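Local coordinates for CofB (Escherichia coli, PDB 5AX6), which serves as the minor pilin of the type IVb pilus CFA/III in enterotoxigenic E. coli, forming homotrimers that probably take part in pilus assembly, at residues E28-I33 and I41-Y46; F87-C92 and N100-K105; F354-A359 and Y472-F477; T375-R380 and Y454-M459. All coordinates share one frame; numbering follows the deposited sequence.

Interaction 1. Residues E28-I33 and I41-Y46; sequences EQITVI and ITNPLY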
loop_
_atom_site.group_PDB
_atom_site.type_symbol
_atom_site.label_atom_id
_atom_site.label_comp_id
_atom_site.label_asym_id
_atom_site.label_seq_id
_atom_site.Cartn_x
_atom_site.Cartn_y
_atom_site.Cartn_z
ATOM N N GLU A 28 -12.432 12.626 -24.595
ATOM C CA GLU A 28 -12.088 12.835 -25.990
ATOM C C GLU A 28 -11.634 11.539 -26.645
ATOM O O GLU A 28 -11.889 11.310 -27.829
ATOM C CB GLU A 28 -11.005 13.901 -26.136
ATOM C CG GLU A 28 -10.595 14.110 -27.574
ATOM C CD GLU A 28 -10.110 15.523 -27.836
ATOM O OE1 GLU A 28 -10.182 16.358 -26.909
ATOM O OE2 GLU A 28 -9.662 15.793 -28.970
ATOM N N GLN A 29 -10.947 10.705 -25.870
ATOM C CA GLN A 29 -10.594 9.358 -26.290
ATOM C C GLN A 29 -11.492 8.377 -25.543
ATOM O O GLN A 29 -11.617 8.462 -24.322
ATOM C CB GLN A 29 -9.118 9.060 -26.005
ATOM C CG GLN A 29 -8.141 9.956 -26.771
ATOM C CD GLN A 29 -8.193 9.747 -28.283
ATOM O OE1 GLN A 29 -8.672 10.608 -29.031
ATOM N NE2 GLN A 29 -7.688 8.612 -28.738
ATOM N N ILE A 30 -12.131 7.462 -26.264
ATOM C CA ILE A 30 -13.042 6.522 -25.609
ATOM C C ILE A 30 -12.682 5.085 -25.918
ATOM O O ILE A 30 -12.053 4.805 -26.936
ATOM C CB ILE A 30 -14.518 6.752 -26.024
ATOM C CG1 ILE A 30 -14.669 6.641 -27.538
ATOM C CG2 ILE A 30 -14.982 8.110 -25.568
ATOM C CD1 ILE A 30 -16.118 6.700 -28.006
ATOM N N THR A 31 -13.101 4.178 -25.039
ATOM C CA THR A 31 -12.895 2.752 -25.250
ATOM C C THR A 31 -14.144 2.134 -25.885
ATOM O O THR A 31 -15.238 2.233 -25.336
ATOM C CB THR A 31 -12.574 2.012 -23.925
ATOM O OG1 THR A 31 -11.448 2.626 -23.283
ATOM C CG2 THR A 31 -12.248 0.548 -24.200
ATOM N N VAL A 32 -13.972 1.518 -27.048
ATOM C CA VAL A 32 -15.064 0.806 -27.708
ATOM C C VAL A 32 -14.657 -0.634 -27.954
ATOM O O VAL A 32 -13.489 -0.988 -27.802
ATOM C CB VAL A 32 -15.450 1.456 -29.042
ATOM C CG1 VAL A 32 -15.998 2.872 -28.804
ATOM C CG2 VAL A 32 -14.254 1.489 -29.984
ATOM N N ILE A 33 -15.627 -1.467 -28.320
ATOM C CA ILE A 33 -15.349 -2.843 -28.701
ATOM C C ILE A 33 -15.453 -2.952 -30.213
ATOM O O ILE A 33 -16.470 -2.577 -30.792
ATOM C CB ILE A 33 -16.342 -3.841 -28.053
ATOM C CG1 ILE A 33 -16.533 -3.545 -26.563
ATOM C CG2 ILE A 33 -15.898 -5.280 -28.307
ATOM C CD1 ILE A 33 -15.278 -3.680 -25.745
ATOM N N ILE A 41 -10.526 4.896 -29.412
ATOM C CA ILE A 41 -10.758 5.747 -30.561
ATOM C C ILE A 41 -11.081 7.166 -30.116
ATOM O O ILE A 41 -11.393 7.421 -28.951
ATOM C CB ILE A 41 -11.920 5.232 -31.443
ATOM C CG1 ILE A 41 -13.226 5.220 -30.628
ATOM C CG2 ILE A 41 -11.597 3.855 -32.007
ATOM C CD1 ILE A 41 -14.466 5.035 -31.479
ATOM N N THR A 42 -10.981 8.090 -31.054
ATOM C CA THR A 42 -11.455 9.433 -30.813
ATOM C C THR A 42 -12.979 9.394 -30.648
ATOM O O THR A 42 -13.679 8.785 -31.456
ATOM C CB THR A 42 -11.056 10.360 -31.959
ATOM O OG1 THR A 42 -9.626 10.472 -31.987
ATOM C CG2 THR A 42 -11.676 11.741 -31.778
ATOM N N ASN A 43 -13.477 10.036 -29.598
ATOM C CA ASN A 43 -14.919 10.237 -29.423
ATOM C C ASN A 43 -15.525 10.839 -30.702
ATOM O O ASN A 43 -15.008 11.827 -31.229
ATOM C CB ASN A 43 -15.169 11.149 -28.209
ATOM C CG ASN A 43 -16.626 11.177 -27.773
ATOM O OD1 ASN A 43 -17.540 11.156 -28.600
ATOM N ND2 ASN A 43 -16.846 11.238 -26.459
ATOM N N PRO A 44 -16.617 10.245 -31.216
ATOM C CA PRO A 44 -17.224 10.797 -32.435
ATOM C C PRO A 44 -17.632 12.263 -32.291
ATOM O O PRO A 44 -17.763 12.953 -33.300
ATOM C CB PRO A 44 -18.462 9.902 -32.657
ATOM C CG PRO A 44 -18.717 9.252 -31.340
ATOM C CD PRO A 44 -17.334 9.046 -30.752
ATOM N N LEU A 45 -17.836 12.730 -31.061
ATOM C CA LEU A 45 -18.080 14.154 -30.843
ATOM C C LEU A 45 -16.979 15.000 -31.467
ATOM O O LEU A 45 -17.227 16.110 -31.934
ATOM C CB LEU A 45 -18.173 14.463 -29.342
ATOM C CG LEU A 45 -19.368 13.913 -28.561
ATOM C CD1 LEU A 45 -19.205 14.236 -27.079
ATOM C CD2 LEU A 45 -20.667 14.502 -29.076
ATOM N N TYR A 46 -15.754 14.480 -31.482
ATOM C CA TYR A 46 -14.611 15.332 -31.801
ATOM C C TYR A 46 -13.911 14.965 -33.116
ATOM O O TYR A 46 -12.759 15.348 -33.360
ATOM C CB TYR A 46 -13.640 15.306 -30.619
ATOM C CG TYR A 46 -14.340 15.656 -29.328
ATOM C CD1 TYR A 46 -14.970 16.888 -29.175
ATOM C CD2 TYR A 46 -14.401 14.749 -28.272
ATOM C CE1 TYR A 46 -15.642 17.215 -27.994
ATOM C CE2 TYR A 46 -15.063 15.063 -27.088
ATOM C CZ TYR A 46 -15.682 16.292 -26.955
ATOM O OH TYR A 46 -16.342 16.606 -25.785
HETATM O O HOH W 1 -10.381 16.942 -31.377
#

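Interaction 2. Residues F87-C92 and N100-K105; sequences FTRKYC and NYEFSK. With ACT (acetate ion), chain B.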
loop_
_atom_site.group_PDB
_atom_site.type_symbol
_atom_site.label_atom_id
_atom_site.label_comp_id
_atom_site.label_asym_id
_atom_site.label_seq_id
_atom_site.Cartn_x
_atom_site.Cartn_y
_atom_site.Cartn_z
ATOM N N PHE A 87 -25.938 7.771 -28.135
ATOM C CA PHE A 87 -25.237 7.887 -26.861
ATOM C C PHE A 87 -25.357 6.618 -26.031
ATOM O O PHE A 87 -25.036 6.612 -24.839
ATOM C CB PHE A 87 -25.771 9.076 -26.079
ATOM C CG PHE A 87 -25.528 10.371 -26.774
ATOM C CD1 PHE A 87 -24.304 11.011 -26.645
ATOM C CD2 PHE A 87 -26.501 10.924 -27.594
ATOM C CE1 PHE A 87 -24.054 12.200 -27.309
ATOM C CE2 PHE A 87 -26.270 12.114 -28.262
ATOM C CZ PHE A 87 -25.036 12.757 -28.123
ATOM N N THR A 88 -25.818 5.548 -26.668
ATOM C CA THR A 88 -25.898 4.253 -25.993
ATOM C C THR A 88 -25.260 3.170 -26.860
ATOM O O THR A 88 -25.041 3.375 -28.041
ATOM C CB THR A 88 -27.357 3.875 -25.651
ATOM O OG1 THR A 88 -28.176 3.994 -26.822
ATOM C CG2 THR A 88 -27.891 4.803 -24.563
ATOM N N ARG A 89 -24.941 2.026 -26.266
ATOM C CA ARG A 89 -24.228 0.985 -27.008
ATOM C C ARG A 89 -24.989 0.501 -28.234
ATOM O O ARG A 89 -26.209 0.341 -28.198
ATOM C CB ARG A 89 -23.936 -0.211 -26.107
ATOM C CG ARG A 89 -22.972 0.075 -24.963
ATOM C CD ARG A 89 -22.719 -1.190 -24.137
ATOM N NE ARG A 89 -23.958 -1.734 -23.570
ATOM C CZ ARG A 89 -24.570 -2.838 -23.999
ATOM N NH1 ARG A 89 -24.066 -3.535 -25.010
ATOM N NH2 ARG A 89 -25.696 -3.246 -23.416
ATOM N N LYS A 90 -24.255 0.250 -29.308
ATOM C CA LYS A 90 -24.829 -0.365 -30.498
ATOM C C LYS A 90 -25.569 -1.666 -30.147
ATOM O O LYS A 90 -26.652 -1.929 -30.663
ATOM C CB LYS A 90 -23.740 -0.646 -31.523
ATOM C CG LYS A 90 -24.199 -1.392 -32.775
ATOM C CD LYS A 90 -23.044 -1.574 -33.749
ATOM C CE LYS A 90 -23.498 -2.172 -35.081
ATOM N NZ LYS A 90 -24.342 -1.225 -35.874
ATOM N N TYR A 91 -24.996 -2.464 -29.249
ATOM C CA TYR A 91 -25.598 -3.755 -28.929
ATOM C C TYR A 91 -26.435 -3.708 -27.669
ATOM O O TYR A 91 -26.522 -4.690 -26.931
ATOM C CB TYR A 91 -24.511 -4.836 -28.845
ATOM C CG TYR A 91 -23.947 -5.064 -30.221
ATOM C CD1 TYR A 91 -24.720 -5.671 -31.207
ATOM C CD2 TYR A 91 -22.679 -4.603 -30.568
ATOM C CE1 TYR A 91 -24.236 -5.850 -32.495
ATOM C CE2 TYR A 91 -22.182 -4.779 -31.856
ATOM C CZ TYR A 91 -22.964 -5.408 -32.810
ATOM O OH TYR A 91 -22.488 -5.585 -34.083
ATOM N N CYS A 92 -27.050 -2.553 -27.428
ATOM C CA CYS A 92 -28.172 -2.461 -26.503
ATOM C C CYS A 92 -29.254 -3.480 -26.882
ATOM O O CYS A 92 -30.024 -3.923 -26.028
ATOM C CB CYS A 92 -28.763 -1.058 -26.506
ATOM S SG CYS A 92 -27.896 0.064 -25.357
ATOM N N ASN A 100 -23.309 3.403 -34.174
ATOM C CA ASN A 100 -22.113 2.813 -34.765
ATOM C C ASN A 100 -21.047 2.413 -33.755
ATOM O O ASN A 100 -20.002 1.885 -34.136
ATOM C CB ASN A 100 -21.509 3.781 -35.783
ATOM C CG ASN A 100 -22.277 3.802 -37.087
ATOM O OD1 ASN A 100 -22.896 2.806 -37.469
ATOM N ND2 ASN A 100 -22.242 4.935 -37.779
ATOM N N TYR A 101 -21.312 2.650 -32.472
ATOM C CA TYR A 101 -20.300 2.445 -31.450
ATOM C C TYR A 101 -20.738 1.526 -30.328
ATOM O O TYR A 101 -21.751 1.756 -29.645
ATOM C CB TYR A 101 -19.865 3.803 -30.869
ATOM C CG TYR A 101 -19.378 4.716 -31.955
ATOM C CD1 TYR A 101 -18.087 4.603 -32.449
ATOM C CD2 TYR A 101 -20.221 5.654 -32.519
ATOM C CE1 TYR A 101 -17.643 5.416 -33.459
ATOM C CE2 TYR A 101 -19.791 6.474 -33.537
ATOM C CZ TYR A 101 -18.501 6.349 -33.999
ATOM O OH TYR A 101 -18.068 7.158 -35.009
ATOM N N GLU A 102 -19.955 0.475 -30.129
ATOM C CA GLU A 102 -20.125 -0.362 -28.967
ATOM C C GLU A 102 -19.244 0.159 -27.846
ATOM O O GLU A 102 -18.126 -0.326 -27.666
ATOM C CB GLU A 102 -19.778 -1.822 -29.284
ATOM C CG GLU A 102 -19.974 -2.768 -28.101
ATOM C CD GLU A 102 -21.422 -2.836 -27.620
ATOM O OE1 GLU A 102 -22.310 -2.291 -28.305
ATOM O OE2 GLU A 102 -21.677 -3.439 -26.556
ATOM N N PHE A 103 -19.732 1.154 -27.105
ATOM C CA PHE A 103 -19.006 1.648 -25.935
ATOM C C PHE A 103 -18.708 0.514 -24.955
ATOM O O PHE A 103 -19.530 -0.380 -24.766
ATOM C CB PHE A 103 -19.800 2.765 -25.257
ATOM C CG PHE A 103 -20.254 3.833 -26.214
ATOM C CD1 PHE A 103 -19.326 4.594 -26.901
ATOM C CD2 PHE A 103 -21.603 4.059 -26.442
ATOM C CE1 PHE A 103 -19.728 5.573 -27.792
ATOM C CE2 PHE A 103 -22.012 5.040 -27.331
ATOM C CZ PHE A 103 -21.084 5.786 -28.009
ATOM N N SER A 104 -17.528 0.532 -24.338
ATOM C CA SER A 104 -17.142 -0.564 -23.441
ATOM C C SER A 104 -17.925 -0.524 -22.146
ATOM O O SER A 104 -18.036 -1.533 -21.461
ATOM C CB SER A 104 -15.639 -0.533 -23.131
ATOM O OG SER A 104 -15.286 0.660 -22.458
ATOM N N LYS A 105 -18.471 0.646 -21.827
ATOM C CA LYS A 105 -19.281 0.854 -20.635
ATOM C C LYS A 105 -20.532 1.629 -21.020
ATOM O O LYS A 105 -20.523 2.322 -22.027
ATOM C CB LYS A 105 -18.486 1.643 -19.599
ATOM C CG LYS A 105 -18.144 3.058 -20.114
ATOM C CD LYS A 105 -17.316 3.874 -19.123
ATOM C CE LYS A 105 -16.723 5.130 -19.780
ATOM N NZ LYS A 105 -15.660 5.732 -18.916
HETATM C C ACT B . -20.345 9.366 -36.989
HETATM O O ACT B . -19.185 9.795 -36.777
HETATM O OXT ACT B . -21.241 10.226 -37.235
HETATM C CH3 ACT B . -20.611 7.889 -36.952
HETATM O O HOH W 2 -23.668 3.622 -30.790
#

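Interaction 3. Residues F354-A359 and Y472-F477; sequences FSNSNA and YLNPKF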
loop_
_atom_site.group_PDB
_atom_site.type_symbol
_atom_site.label_atom_id
_atom_site.label_comp_id
_atom_site.label_asym_id
_atom_site.label_seq_id
_atom_site.Cartn_x
_atom_site.Cartn_y
_atom_site.Cartn_z
ATOM N N PHE A 354 18.754 -26.651 36.357
ATOM C CA PHE A 354 18.665 -26.153 37.724
ATOM C C PHE A 354 20.101 -26.083 38.264
ATOM O O PHE A 354 21.032 -26.602 37.627
ATOM C CB PHE A 354 17.754 -27.049 38.563
ATOM C CG PHE A 354 16.343 -27.127 38.029
ATOM C CD1 PHE A 354 15.407 -26.156 38.360
ATOM C CD2 PHE A 354 15.966 -28.152 37.182
ATOM C CE1 PHE A 354 14.115 -26.213 37.863
ATOM C CE2 PHE A 354 14.674 -28.216 36.678
ATOM C CZ PHE A 354 13.744 -27.249 37.024
ATOM N N SER A 355 20.316 -25.412 39.393
ATOM C CA SER A 355 21.694 -25.064 39.721
ATOM C C SER A 355 22.198 -25.479 41.105
ATOM O O SER A 355 23.239 -24.993 41.531
ATOM C CB SER A 355 21.898 -23.554 39.544
ATOM O OG SER A 355 21.027 -22.791 40.356
ATOM N N ASN A 356 21.503 -26.382 41.795
ATOM C CA ASN A 356 22.060 -26.934 43.042
ATOM C C ASN A 356 23.134 -27.965 42.736
ATOM O O ASN A 356 22.925 -28.867 41.925
ATOM C CB ASN A 356 20.964 -27.548 43.924
ATOM C CG ASN A 356 20.160 -26.493 44.656
ATOM O OD1 ASN A 356 20.626 -25.365 44.840
ATOM N ND2 ASN A 356 18.950 -26.846 45.075
ATOM N N SER A 357 24.284 -27.830 43.398
ATOM C CA SER A 357 25.471 -28.612 43.064
ATOM C C SER A 357 26.024 -29.465 44.216
ATOM O O SER A 357 26.482 -30.589 44.005
ATOM C CB SER A 357 26.567 -27.670 42.566
ATOM O OG SER A 357 27.687 -28.396 42.113
ATOM N N ASN A 358 26.009 -28.927 45.428
ATOM C CA ASN A 358 26.548 -29.670 46.558
ATOM C C ASN A 358 25.441 -30.277 47.405
ATOM O O ASN A 358 24.295 -29.821 47.362
ATOM C CB ASN A 358 27.447 -28.775 47.417
ATOM C CG ASN A 358 26.790 -27.457 47.772
ATOM O OD1 ASN A 358 25.730 -27.425 48.404
ATOM N ND2 ASN A 358 27.426 -26.358 47.383
ATOM N N ALA A 359 25.802 -31.303 48.172
ATOM C CA ALA A 359 24.850 -32.107 48.933
ATOM C C ALA A 359 23.934 -31.287 49.836
ATOM O O ALA A 359 22.751 -31.591 49.956
ATOM C CB ALA A 359 25.596 -33.142 49.763
ATOM N N TYR A 472 15.985 -34.977 45.727
ATOM C CA TYR A 472 16.844 -33.850 45.397
ATOM C C TYR A 472 16.007 -32.625 45.023
ATOM O O TYR A 472 14.943 -32.760 44.395
ATOM C CB TYR A 472 17.779 -34.194 44.229
ATOM C CG TYR A 472 18.739 -35.345 44.446
ATOM C CD1 TYR A 472 19.475 -35.473 45.623
ATOM C CD2 TYR A 472 18.932 -36.295 43.445
ATOM C CE1 TYR A 472 20.366 -36.538 45.798
ATOM C CE2 TYR A 472 19.804 -37.349 43.607
ATOM C CZ TYR A 472 20.524 -37.467 44.781
ATOM O OH TYR A 472 21.397 -38.517 44.916
ATOM N N LEU A 473 16.498 -31.441 45.396
ATOM C CA LEU A 473 15.876 -30.171 45.041
ATOM C C LEU A 473 16.661 -29.426 43.962
ATOM O O LEU A 473 17.858 -29.202 44.111
ATOM C CB LEU A 473 15.754 -29.272 46.276
ATOM C CG LEU A 473 15.234 -27.858 46.017
ATOM C CD1 LEU A 473 13.763 -27.901 45.609
ATOM C CD2 LEU A 473 15.430 -26.963 47.241
ATOM N N ASN A 474 15.984 -29.032 42.885
ATOM C CA ASN A 474 16.588 -28.209 41.833
ATOM C C ASN A 474 18.019 -28.586 41.451
ATOM O O ASN A 474 18.928 -27.760 41.556
ATOM C CB ASN A 474 16.572 -26.739 42.250
ATOM C CG ASN A 474 15.178 -26.236 42.560
ATOM O OD1 ASN A 474 14.191 -26.705 41.989
ATOM N ND2 ASN A 474 15.087 -25.278 43.481
ATOM N N PRO A 475 18.226 -29.826 41.004
ATOM C CA PRO A 475 19.569 -30.364 40.758
ATOM C C PRO A 475 20.194 -29.974 39.407
ATOM O O PRO A 475 19.492 -29.883 38.400
ATOM C CB PRO A 475 19.353 -31.877 40.817
ATOM C CG PRO A 475 17.932 -32.082 40.461
ATOM C CD PRO A 475 17.169 -30.830 40.788
ATOM N N LYS A 476 21.509 -29.761 39.401
ATOM C CA LYS A 476 22.234 -29.418 38.175
ATOM C C LYS A 476 22.237 -30.566 37.175
ATOM O O LYS A 476 22.613 -30.377 36.009
ATOM C CB LYS A 476 23.682 -29.030 38.489
ATOM C CG LYS A 476 24.449 -30.155 39.183
ATOM C CD LYS A 476 25.930 -29.849 39.288
ATOM C CE LYS A 476 26.661 -31.003 39.977
ATOM N NZ LYS A 476 28.073 -30.672 40.297
ATOM N N PHE A 477 21.848 -31.757 37.623
ATOM C CA PHE A 477 21.771 -32.891 36.708
ATOM C C PHE A 477 20.331 -33.160 36.260
ATOM O O PHE A 477 19.950 -34.295 35.944
ATOM C CB PHE A 477 22.405 -34.153 37.322
ATOM C CG PHE A 477 22.107 -34.359 38.785
ATOM C CD1 PHE A 477 20.943 -35.002 39.188
ATOM C CD2 PHE A 477 23.018 -33.950 39.760
ATOM C CE1 PHE A 477 20.679 -35.217 40.546
ATOM C CE2 PHE A 477 22.757 -34.159 41.118
ATOM C CZ PHE A 477 21.591 -34.794 41.503
#

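Interaction 4. Residues T375-R380 and Y454-M459; sequences TSEKGR and YITATM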
loop_
_atom_site.group_PDB
_atom_site.type_symbol
_atom_site.label_atom_id
_atom_site.label_comp_id
_atom_site.label_asym_id
_atom_site.label_seq_id
_atom_site.Cartn_x
_atom_site.Cartn_y
_atom_site.Cartn_z
ATOM N N THR A 375 9.530 -19.378 45.690
ATOM C CA THR A 375 9.986 -18.026 45.381
ATOM C C THR A 375 11.408 -17.783 45.865
ATOM O O THR A 375 12.033 -16.782 45.495
ATOM C CB THR A 375 9.080 -16.933 46.009
ATOM O OG1 THR A 375 9.098 -17.055 47.436
ATOM C CG2 THR A 375 7.658 -17.039 45.498
ATOM N N SER A 376 11.921 -18.698 46.686
ATOM C CA SER A 376 13.167 -18.451 47.402
ATOM C C SER A 376 14.135 -19.622 47.420
ATOM O O SER A 376 15.256 -19.486 47.908
ATOM C CB SER A 376 12.861 -18.052 48.853
ATOM O OG SER A 376 12.898 -16.653 49.011
ATOM N N GLU A 377 13.707 -20.770 46.906
ATOM C CA GLU A 377 14.541 -21.972 46.959
ATOM C C GLU A 377 15.829 -21.836 46.165
ATOM O O GLU A 377 15.837 -21.321 45.050
ATOM C CB GLU A 377 13.772 -23.186 46.444
ATOM C CG GLU A 377 12.932 -23.883 47.516
ATOM C CD GLU A 377 11.980 -24.904 46.926
ATOM O OE1 GLU A 377 11.716 -24.834 45.705
ATOM O OE2 GLU A 377 11.495 -25.775 47.678
ATOM N N LYS A 378 16.915 -22.312 46.753
ATOM C CA LYS A 378 18.195 -22.341 46.067
ATOM C C LYS A 378 18.110 -23.228 44.833
ATOM O O LYS A 378 17.479 -24.291 44.860
ATOM C CB LYS A 378 19.303 -22.841 46.993
ATOM C CG LYS A 378 19.635 -21.884 48.132
ATOM C CD LYS A 378 21.065 -22.072 48.629
ATOM C CE LYS A 378 22.059 -21.338 47.740
ATOM N NZ LYS A 378 21.806 -19.870 47.747
ATOM N N GLY A 379 18.745 -22.777 43.756
ATOM C CA GLY A 379 18.886 -23.573 42.548
ATOM C C GLY A 379 17.719 -23.440 41.592
ATOM O O GLY A 379 17.722 -24.041 40.516
ATOM N N ARG A 380 16.712 -22.672 41.981
ATOM C CA ARG A 380 15.539 -22.500 41.140
ATOM C C ARG A 380 15.914 -21.791 39.842
ATOM O O ARG A 380 16.939 -21.101 39.757
ATOM C CB ARG A 380 14.458 -21.709 41.863
ATOM C CG ARG A 380 14.799 -20.238 42.054
ATOM C CD ARG A 380 13.805 -19.565 42.985
ATOM N NE ARG A 380 14.134 -18.154 43.170
ATOM C CZ ARG A 380 15.055 -17.709 44.020
ATOM N NH1 ARG A 380 15.729 -18.564 44.779
ATOM N NH2 ARG A 380 15.293 -16.406 44.118
ATOM N N TYR A 454 8.762 -18.776 38.392
ATOM C CA TYR A 454 9.606 -19.643 39.204
ATOM C C TYR A 454 9.498 -21.079 38.749
ATOM O O TYR A 454 8.411 -21.637 38.741
ATOM C CB TYR A 454 9.219 -19.563 40.678
ATOM C CG TYR A 454 9.224 -18.158 41.224
ATOM C CD1 TYR A 454 10.399 -17.577 41.690
ATOM C CD2 TYR A 454 8.055 -17.415 41.271
ATOM C CE1 TYR A 454 10.399 -16.275 42.195
ATOM C CE2 TYR A 454 8.050 -16.120 41.776
ATOM C CZ TYR A 454 9.225 -15.565 42.235
ATOM O OH TYR A 454 9.211 -14.286 42.742
ATOM N N ILE A 455 10.627 -21.675 38.384
ATOM C CA ILE A 455 10.628 -23.062 37.961
ATOM C C ILE A 455 11.462 -23.851 38.944
ATOM O O ILE A 455 12.629 -23.527 39.183
ATOM C CB ILE A 455 11.183 -23.258 36.528
ATOM C CG1 ILE A 455 10.398 -22.409 35.517
ATOM C CG2 ILE A 455 11.046 -24.715 36.121
ATOM C CD1 ILE A 455 11.066 -21.103 35.119
ATOM N N THR A 456 10.854 -24.880 39.528
ATOM C CA THR A 456 11.542 -25.700 40.519
ATOM C C THR A 456 11.255 -27.156 40.255
ATOM O O THR A 456 10.356 -27.480 39.482
ATOM C CB THR A 456 11.104 -25.365 41.944
ATOM O OG1 THR A 456 9.684 -25.561 42.051
ATOM C CG2 THR A 456 11.457 -23.927 42.277
ATOM N N ALA A 457 12.007 -28.032 40.907
ATOM C CA ALA A 457 11.891 -29.458 40.649
ATOM C C ALA A 457 12.368 -30.287 41.823
ATOM O O ALA A 457 13.350 -29.934 42.484
ATOM C CB ALA A 457 12.692 -29.830 39.393
ATOM N N THR A 458 11.689 -31.400 42.073
ATOM C CA THR A 458 12.258 -32.424 42.946
ATOM C C THR A 458 12.530 -33.668 42.115
ATOM O O THR A 458 11.819 -33.934 41.146
ATOM C CB THR A 458 11.328 -32.778 44.130
ATOM O OG1 THR A 458 10.070 -33.239 43.624
ATOM C CG2 THR A 458 11.094 -31.555 45.001
ATOM N N MET A 459 13.562 -34.415 42.495
ATOM C CA MET A 459 13.885 -35.685 41.857
ATOM C C MET A 459 14.037 -36.758 42.923
ATOM O O MET A 459 14.686 -36.527 43.937
ATOM C CB MET A 459 15.183 -35.585 41.043
ATOM C CG MET A 459 15.598 -36.900 40.356
ATOM S SD MET A 459 17.250 -36.834 39.612
ATOM C CE MET A 459 17.167 -35.199 38.897
#

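Interaction 1. Residues E28-I33 and I41-Y46
I30 and I41 form a hydrogen-bonded pair in the antiparallel beta hairpin of strands 29-34 and 37-42, with their side chains on the same face. Two backbone bonds tie them, I30 N to I41 O at 2.8 Å and I41 N to I30 O at 2.9 Å. Each isoleucine holds CG1 between its own backbone N and carbonyl carbon (chi1 57° in I30, 62° in I41), and the side chains cross obliquely with their CG1 atoms 3.7 Å apart. CD1 of I41 then meets both methyls of V32, the nearer being CG1 at 3.8 Å; these two side chains cross at about a right angle. CD1 of I30 instead touches CD of P44, while its CG2 lies against the amide of N43.

On the other face are Q29 and T42, a non-hydrogen-bonded pair. A bend at chi2 (-65°) turns CD of Q29, and OE1 lies 3.1 Å from T42 OG1. R240 of the second subunit bonds to Q29 O and to T31 OG1, so the hairpin also lines the trimer interface. Beyond the paired strands, E28 lays CA and CG against CD2 of Y46, whose hydroxyl bonds to V25 O of helix 4-25. N43 N still reaches E28 O at 2.7 Å, and the chain then leaves the hairpin through an Asx turn, in which N43 OD1 accepts from L45 N at 2.9 Å.

Interaction 2. Residues F87-C92 and N100-K105
E102 puts both carboxylate oxygens to work on the loop 87-92. OE2 takes R89 NH1 at 2.8 Å in a salt bridge, through its syn lone pair and in the guanidinium plane, with the two flat groups turned 86° apart. OE1 accepts from Y91 N at 2.9 Å, also on the syn side. The carboxylate is thus gripped at both ends, and its charge is probably offset in part by R89, which has a second acidic partner in D106. Next to it, K90 N bonds to Y101 O at 2.9 Å, and a water links T88 O to Y101 N. Packing follows outward: R89 CD rests on F103 O at 3.3 Å, the Y91 ring turns its CD2 edge to OE1 of E102, and F103 CE2 meets T88 O at 3.5 Å. The two loop segments run roughly perpendicular within the pilin domain, and C92, at the end of 87-92, is disulfide-bonded to C110. F103 meets F24 of helix 4-25, while the backbones of E102 and S104 bond to I33 and T31 of strand 29-34.

Interaction 3. Residues F354-A359 and Y472-F477
The ring of F354 and the side-chain amide of N474 lie nearly parallel, their planes 15° apart, with OD1 of N474 3.9 Å from ring atom CD1 of F354. They flank a single beta bridge, N356 with P475, that joins the loop after strand 341-353 to the end of strand 468-473 in the C-terminal domain. At the edge of the F354 ring, near its plane, is P475 O. P475 also places CB over one face of the F477 ring, toward the rim, and Y472 CD2 sits at that ring's edge. In the bridge, N356 N bonds to N474 O at 2.9 Å, and K476 N returns a bond to N356 O at 3.0 Å. The N356 side chain adds ND2 to L473 O at 2.8 Å, arriving from well above the carbonyl plane. Both polar atoms of the N474 amide are satisfied outside the segments: OD1 accepts from A457 N and ND2 gives to K378 O. K476 is extended beyond CG; its CD lies near S357 CB, and its NZ, also bonded to Y419 O, donates to S357 OG at 2.9 Å.

Interaction 4. Residues T375-R380 and Y454-M459
T375 packs on the ring of Y454 in a CH-pi contact, where the loop before strand 381-384 lies against strand 452-463 in the beta-rich C-terminal domain. T375 CA stands 3.9 Å from the ring centroid, 22° off the normal, and T375 CG2 lies 3.9 Å from Y454 CE2. No hydrogen bond crosses between the segments; the loop contains a type II beta turn from E377 to R380. Across that turn R380 NH1 donates to E377 O at 2.8 Å, which lies in the guanidinium plane, and T375 O sits 3.2 Å above one face of the same group, toward the rim. R380 runs side by side with Y454, pointing the same way, and its NE, salt-bridged to E382, lies at the ring's edge, 4.1 Å from CD1. E377 OE2 bonds to Y370 OH and bridges to R430 of the second subunit. T456 CG2 touches E377 OE1 at 3.6 Å and R380 CB at 3.8 Å.

Overall arrangement
The four contacts form two clusters on opposite sides of the chain's centre. Interactions 1 and 2 touch in the pilin domain, where strand 29-34, paired with 37-42 in interaction 1, also borders the loop 100-105 of interaction 2; both are partly buried. Interactions 3 and 4, with centres about 88 and 83 Å from that of interaction 1, are more buried and share a sheet of the C-terminal domain through neighbouring strands 452-463 and 468-473, with interaction 4 nested inside the loop closed by interaction 3. Chemistry differs accordingly: strand pairing and aliphatic packing in 1, a salt bridge in 2, amide and backbone bonds in 3, and side-chain packing in 4.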